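Putative GTP pyrophosphokinase (Streptococcus mutans, PDB 3L9D) probably makes the alarmone (p)ppGpp by transferring pyrophosphate from ATP to GTP, as expected of a small synthetase of the RelA/SpoT family. Local coordinates at residues V89-K94 / M102-G107; N180-I185 / E206-I211. All blocks are in the same frame, centred on the assembly; numbering follows the deposited sequence.

Interaction 1 (V89-K94 / M102-G107)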
loop_
_atom_site.group_PDB
_atom_site.type_symbol
_atom_site.label_atom_id
_atom_site.label_comp_id
_atom_site.label_asym_id
_atom_site.label_seq_id
_atom_site.Cartn_x
_atom_site.Cartn_y
_atom_site.Cartn_z
ATOM N N VAL A 89 11.653 -9.541 15.980
ATOM C CA VAL A 89 11.853 -10.917 16.401
ATOM C C VAL A 89 11.895 -11.869 15.211
ATOM O O VAL A 89 12.760 -12.743 15.135
ATOM C CB VAL A 89 10.732 -11.380 17.329
ATOM C CG1 VAL A 89 10.870 -12.869 17.596
ATOM C CG2 VAL A 89 10.762 -10.592 18.617
ATOM N N LEU A 90 10.961 -11.695 14.281
ATOM C CA LEU A 90 10.848 -12.606 13.146
ATOM C C LEU A 90 11.922 -12.445 12.073
ATOM O O LEU A 90 12.411 -13.440 11.546
ATOM C CB LEU A 90 9.450 -12.548 12.533
ATOM C CG LEU A 90 8.524 -13.598 13.172
ATOM C CD1 LEU A 90 7.558 -12.984 14.211
ATOM C CD2 LEU A 90 7.766 -14.389 12.099
ATOM N N ARG A 91 12.292 -11.209 11.754
ATOM C CA ARG A 91 13.320 -10.969 10.743
ATOM C C ARG A 91 14.745 -10.847 11.340
ATOM O O ARG A 91 15.719 -10.767 10.611
ATOM C CB ARG A 91 12.997 -9.696 9.941
ATOM C CG ARG A 91 11.646 -9.651 9.212
ATOM C CD ARG A 91 11.335 -8.183 8.777
ATOM N NE ARG A 91 10.017 -7.991 8.143
ATOM C CZ ARG A 91 9.232 -6.916 8.312
ATOM N NH1 ARG A 91 9.609 -5.918 9.104
ATOM N NH2 ARG A 91 8.062 -6.831 7.688
ATOM N N GLY A 92 14.865 -10.791 12.659
ATOM C CA GLY A 92 16.170 -10.620 13.281
ATOM C C GLY A 92 16.815 -9.252 13.084
ATOM O O GLY A 92 18.012 -9.148 12.802
ATOM N N ILE A 93 16.024 -8.197 13.245
ATOM C CA ILE A 93 16.510 -6.828 13.110
ATOM C C ILE A 93 16.702 -6.206 14.495
ATOM O O ILE A 93 15.738 -6.078 15.260
ATOM C CB ILE A 93 15.495 -5.985 12.310
ATOM C CG1 ILE A 93 15.113 -6.723 11.020
ATOM C CG2 ILE A 93 16.027 -4.573 12.053
ATOM C CD1 ILE A 93 14.755 -5.824 9.859
ATOM N N LYS A 94 17.943 -5.843 14.826
ATOM C CA LYS A 94 18.238 -5.212 16.117
ATOM C C LYS A 94 17.778 -3.756 16.073
ATOM O O LYS A 94 17.617 -3.195 14.985
ATOM C CB LYS A 94 19.735 -5.296 16.434
ATOM C CG LYS A 94 20.265 -6.732 16.563
ATOM C CD LYS A 94 21.802 -6.778 16.695
ATOM N N MET A 102 14.490 -2.010 8.367
ATOM C CA MET A 102 13.046 -2.251 8.299
ATOM C C MET A 102 12.365 -1.368 7.230
ATOM O O MET A 102 12.571 -0.151 7.179
ATOM C CB MET A 102 12.383 -2.107 9.678
ATOM C CG MET A 102 10.895 -2.462 9.667
ATOM S SD MET A 102 10.223 -3.107 11.214
ATOM C CE MET A 102 11.483 -4.315 11.633
ATOM N N GLN A 103 11.558 -1.996 6.382
ATOM C CA GLN A 103 11.097 -1.369 5.149
ATOM C C GLN A 103 9.712 -0.759 5.230
ATOM O O GLN A 103 9.377 0.114 4.441
ATOM C CB GLN A 103 11.121 -2.386 3.992
ATOM C CG GLN A 103 12.510 -2.888 3.621
ATOM C CD GLN A 103 12.483 -3.882 2.465
ATOM O OE1 GLN A 103 11.612 -4.749 2.399
ATOM N NE2 GLN A 103 13.447 -3.772 1.563
ATOM N N ASP A 104 8.900 -1.236 6.167
ATOM C CA ASP A 104 7.491 -0.879 6.196
ATOM C C ASP A 104 7.039 -0.227 7.502
ATOM O O ASP A 104 5.900 -0.394 7.925
ATOM C CB ASP A 104 6.633 -2.114 5.907
ATOM C CG ASP A 104 6.892 -3.275 6.889
ATOM O OD1 ASP A 104 7.893 -3.254 7.635
ATOM O OD2 ASP A 104 6.076 -4.224 6.907
ATOM N N ILE A 105 7.924 0.504 8.157
ATOM C CA ILE A 105 7.497 1.196 9.354
ATOM C C ILE A 105 6.401 2.211 8.971
ATOM O O ILE A 105 5.250 2.091 9.401
ATOM C CB ILE A 105 8.681 1.816 10.104
ATOM C CG1 ILE A 105 9.594 0.685 10.597
ATOM C CG2 ILE A 105 8.200 2.699 11.263
ATOM C CD1 ILE A 105 10.735 1.134 11.469
ATOM N N ALA A 106 6.734 3.177 8.124
ATOM C CA ALA A 106 5.684 3.975 7.514
ATOM C C ALA A 106 5.023 3.097 6.467
ATOM O O ALA A 106 5.713 2.470 5.658
ATOM C CB ALA A 106 6.255 5.221 6.880
ATOM N N GLY A 107 3.696 3.045 6.484
ATOM C CA GLY A 107 2.971 2.266 5.498
ATOM C C GLY A 107 1.888 3.069 4.806
ATOM O O GLY A 107 1.081 3.715 5.472
#
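Arg91 and Asp104 reach for each other from opposite directions and meet in a loose salt bridge, with NH2 of Arg91 3.4 Å from OD2 of Asp104. The NH2-to-OD2 hydrogen bond within it is weak, though fairly straight at 151°. A second weak bond runs from NH1 of Arg91 to OD1 of Asp104 at 3.5 Å and is more bent. Guanidinium and carboxylate planes stand 55° apart, so two N-H groups face two oxygens without the coplanar fit of an ideal bidentate pair. The arginine spans the gap because its chain is extended from CG to NE. OD2 of Asp104 also has a long, weak ion pair with Lys79.

In the mixed sheet of this RelA/SpoT-family domain, strand 106-112 lies between strands 73-78 and 164-176. The contact ties the end of helix 81-91, where Gly92 leaves helical geometry with positive phi, to the loop entering that strand.

Met102 crosses Arg91 at about a right angle. Its SD lies in the guanidinium plane, at the edge, 3.6 Å from NH1 of Arg91. A bend at chi3 (-47°) sets CE of Met102 against two partners, NH1 of Arg91 at 3.5 Å and CD1 of Ile93 at 4.0 Å. Ile84, Lys87 and Met88 of helix 81-91 also touch Met102.

Interaction 2 (N180-I185 / E206-I211); sequences NFWATI and ELTSKI
A chi1 of -167° swings CG of Trp182 away from the backbone N, and a chi2 of 95° stands the ring nearly perpendicular to the CA-CB-CG plane; together they send the indole from helix 177-193 toward Thr208 and Ser209 of helix 199-221. The two helices follow the five-stranded sheet of the RelA/SpoT-family fold in the chain, and the contact is helix-to-helix packing in which one large aromatic residue bridges to a neighbouring helix. The nearest CA atoms across it, those of Trp182 and Ser209, are 6.7 Å apart, which brings the backbones close at this point.

The pyrrole side of the indole does most of the touching. CB of Ser209 lies 3.3 Å from NE1 of Trp182 and 3.6 Å from CE2 of Trp182, and its distance to CZ2 of Trp182 lengthens to 3.9 Å. The serine methylene comes from one side of the ring plane, at the NE1-CE2 rim. CB of Thr208 is directed toward the tryptophan's helix, and the CG2 methyl lies in the indole plane at the edge near CD1. The modelled separation there is too short for two carbons, so the exact fit of this methyl is doubtful.

The polar atoms of the Ser209 and Trp182 side chains find partners just beyond the two segments. The hydroxyl of Ser209 is hydrogen-bonded to OG of Ser146, with a weak bond from the backbone N of Gly147, so the loop carrying these residues is attached to helix 199-221. Tyr148 of the same loop touches the side chains of Trp182 and Ala183. The indole N-H is donated to the carbonyl O of Leu205, while the backbone N of Ser209, 3.2 Å from NE1 of Trp182, is another donor and makes no hydrogen bond with it.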
loop_
_atom_site.group_PDB
_atom_site.type_symbol
_atom_site.label_atom_id
_atom_site.label_comp_id
_atom_site.label_asym_id
_atom_site.label_seq_id
_atom_site.Cartn_x
_atom_site.Cartn_y
_atom_site.Cartn_z
ATOM N N ASN A 180 -8.356 -4.498 -1.494
ATOM C CA ASN A 180 -8.226 -3.978 -0.153
ATOM C C ASN A 180 -9.260 -4.558 0.804
ATOM O O ASN A 180 -8.926 -4.887 1.935
ATOM C CB ASN A 180 -8.304 -2.466 -0.145
ATOM C CG ASN A 180 -8.039 -1.905 1.224
ATOM O OD1 ASN A 180 -7.002 -2.200 1.836
ATOM N ND2 ASN A 180 -8.983 -1.114 1.735
ATOM N N PHE A 181 -10.504 -4.690 0.340
ATOM C CA PHE A 181 -11.566 -5.376 1.098
ATOM C C PHE A 181 -11.141 -6.764 1.605
ATOM O O PHE A 181 -11.188 -7.029 2.795
ATOM C CB PHE A 181 -12.834 -5.474 0.248
ATOM C CG PHE A 181 -13.985 -6.153 0.938
ATOM C CD1 PHE A 181 -14.634 -5.544 1.995
ATOM C CD2 PHE A 181 -14.434 -7.388 0.503
ATOM C CE1 PHE A 181 -15.692 -6.165 2.626
ATOM C CE2 PHE A 181 -15.493 -8.010 1.126
ATOM C CZ PHE A 181 -16.123 -7.395 2.189
ATOM N N TRP A 182 -10.699 -7.635 0.696
ATOM C CA TRP A 182 -10.188 -8.953 1.074
ATOM C C TRP A 182 -8.933 -8.916 1.967
ATOM O O TRP A 182 -8.904 -9.534 3.033
ATOM C CB TRP A 182 -9.899 -9.772 -0.185
ATOM C CG TRP A 182 -9.655 -11.244 0.074
ATOM C CD1 TRP A 182 -10.577 -12.248 0.007
ATOM C CD2 TRP A 182 -8.406 -11.873 0.429
ATOM N NE1 TRP A 182 -9.989 -13.455 0.296
ATOM C CE2 TRP A 182 -8.659 -13.256 0.558
ATOM C CE3 TRP A 182 -7.109 -11.403 0.643
ATOM C CZ2 TRP A 182 -7.663 -14.171 0.897
ATOM C CZ3 TRP A 182 -6.116 -12.319 0.983
ATOM C CH2 TRP A 182 -6.404 -13.686 1.110
ATOM N N ALA A 183 -7.892 -8.208 1.522
ATOM C CA ALA A 183 -6.614 -8.181 2.240
ATOM C C ALA A 183 -6.790 -7.678 3.659
ATOM O O ALA A 183 -6.110 -8.107 4.579
ATOM C CB ALA A 183 -5.604 -7.324 1.506
ATOM N N THR A 184 -7.713 -6.751 3.825
ATOM C CA THR A 184 -8.025 -6.231 5.134
ATOM C C THR A 184 -8.658 -7.304 6.024
ATOM O O THR A 184 -8.307 -7.430 7.201
ATOM C CB THR A 184 -8.919 -4.994 4.990
ATOM O OG1 THR A 184 -8.081 -3.855 4.735
ATOM C CG2 THR A 184 -9.725 -4.758 6.241
ATOM N N ILE A 185 -9.579 -8.085 5.456
ATOM C CA ILE A 185 -10.227 -9.172 6.192
ATOM C C ILE A 185 -9.274 -10.346 6.490
ATOM O O ILE A 185 -9.192 -10.811 7.628
ATOM C CB ILE A 185 -11.484 -9.691 5.457
ATOM C CG1 ILE A 185 -12.552 -8.599 5.413
ATOM C CG2 ILE A 185 -12.039 -10.920 6.147
ATOM C CD1 ILE A 185 -13.880 -9.054 4.901
ATOM N N GLU A 206 -10.457 -18.479 0.570
ATOM C CA GLU A 206 -10.105 -18.719 -0.811
ATOM C C GLU A 206 -11.296 -18.428 -1.715
ATOM O O GLU A 206 -11.143 -17.806 -2.766
ATOM C CB GLU A 206 -9.578 -20.133 -1.026
ATOM C CG GLU A 206 -8.345 -20.146 -1.917
ATOM C CD GLU A 206 -8.175 -21.446 -2.670
ATOM O OE1 GLU A 206 -8.609 -22.498 -2.146
ATOM O OE2 GLU A 206 -7.605 -21.414 -3.788
ATOM N N LEU A 207 -12.483 -18.866 -1.303
ATOM C CA LEU A 207 -13.669 -18.698 -2.133
ATOM C C LEU A 207 -13.911 -17.217 -2.353
ATOM O O LEU A 207 -14.087 -16.740 -3.480
ATOM C CB LEU A 207 -14.886 -19.294 -1.445
ATOM C CG LEU A 207 -16.191 -18.842 -2.085
ATOM C CD1 LEU A 207 -16.244 -19.299 -3.553
ATOM C CD2 LEU A 207 -17.363 -19.373 -1.284
ATOM N N THR A 208 -13.918 -16.503 -1.239
ATOM C CA THR A 208 -14.071 -15.063 -1.220
ATOM C C THR A 208 -13.017 -14.367 -2.092
ATOM O O THR A 208 -13.325 -13.439 -2.856
ATOM C CB THR A 208 -13.943 -14.595 0.202
ATOM O OG1 THR A 208 -15.252 -14.519 0.781
ATOM C CG2 THR A 208 -13.300 -13.250 0.226
ATOM N N SER A 209 -11.777 -14.837 -1.984
ATOM C CA SER A 209 -10.683 -14.338 -2.805
ATOM C C SER A 209 -10.931 -14.445 -4.309
ATOM O O SER A 209 -10.528 -13.568 -5.074
ATOM C CB SER A 209 -9.393 -15.084 -2.485
ATOM O OG SER A 209 -8.778 -15.487 -3.694
ATOM N N LYS A 210 -11.564 -15.524 -4.746
ATOM C CA LYS A 210 -11.810 -15.698 -6.169
ATOM C C LYS A 210 -12.933 -14.784 -6.637
ATOM O O LYS A 210 -12.901 -14.282 -7.760
ATOM C CB LYS A 210 -12.087 -17.166 -6.502
ATOM C CG LYS A 210 -10.963 -18.098 -6.036
ATOM C CD LYS A 210 -11.120 -19.516 -6.562
ATOM N N ILE A 211 -13.911 -14.547 -5.763
ATOM C CA ILE A 211 -14.982 -13.594 -6.047
ATOM C C ILE A 211 -14.421 -12.187 -6.168
ATOM O O ILE A 211 -14.805 -11.424 -7.059
ATOM C CB ILE A 211 -16.052 -13.623 -4.950
ATOM C CG1 ILE A 211 -16.732 -14.994 -4.920
ATOM C CG2 ILE A 211 -17.079 -12.506 -5.161
ATOM C CD1 ILE A 211 -17.690 -15.133 -3.780
#

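Interaction 1 and interaction 2 share no helix or strand; their centres lie 26 Å apart and their nearest atoms about 11 Å apart. The first is partly buried and mixes an exposed arginine with a buried methionine, whereas two of the three touching residues in the second are buried. Weak charge pairing is central to 89-94 with 102-107, at the approach to a strand of the sheet. Between 180-185 and 206-211 no hydrogen bond crosses, and indole packing joins two helices. Strand 106-112 links the regions indirectly: it begins within interaction 1, and its Arg109 and Met111 touch Asn180 of segment 180-185.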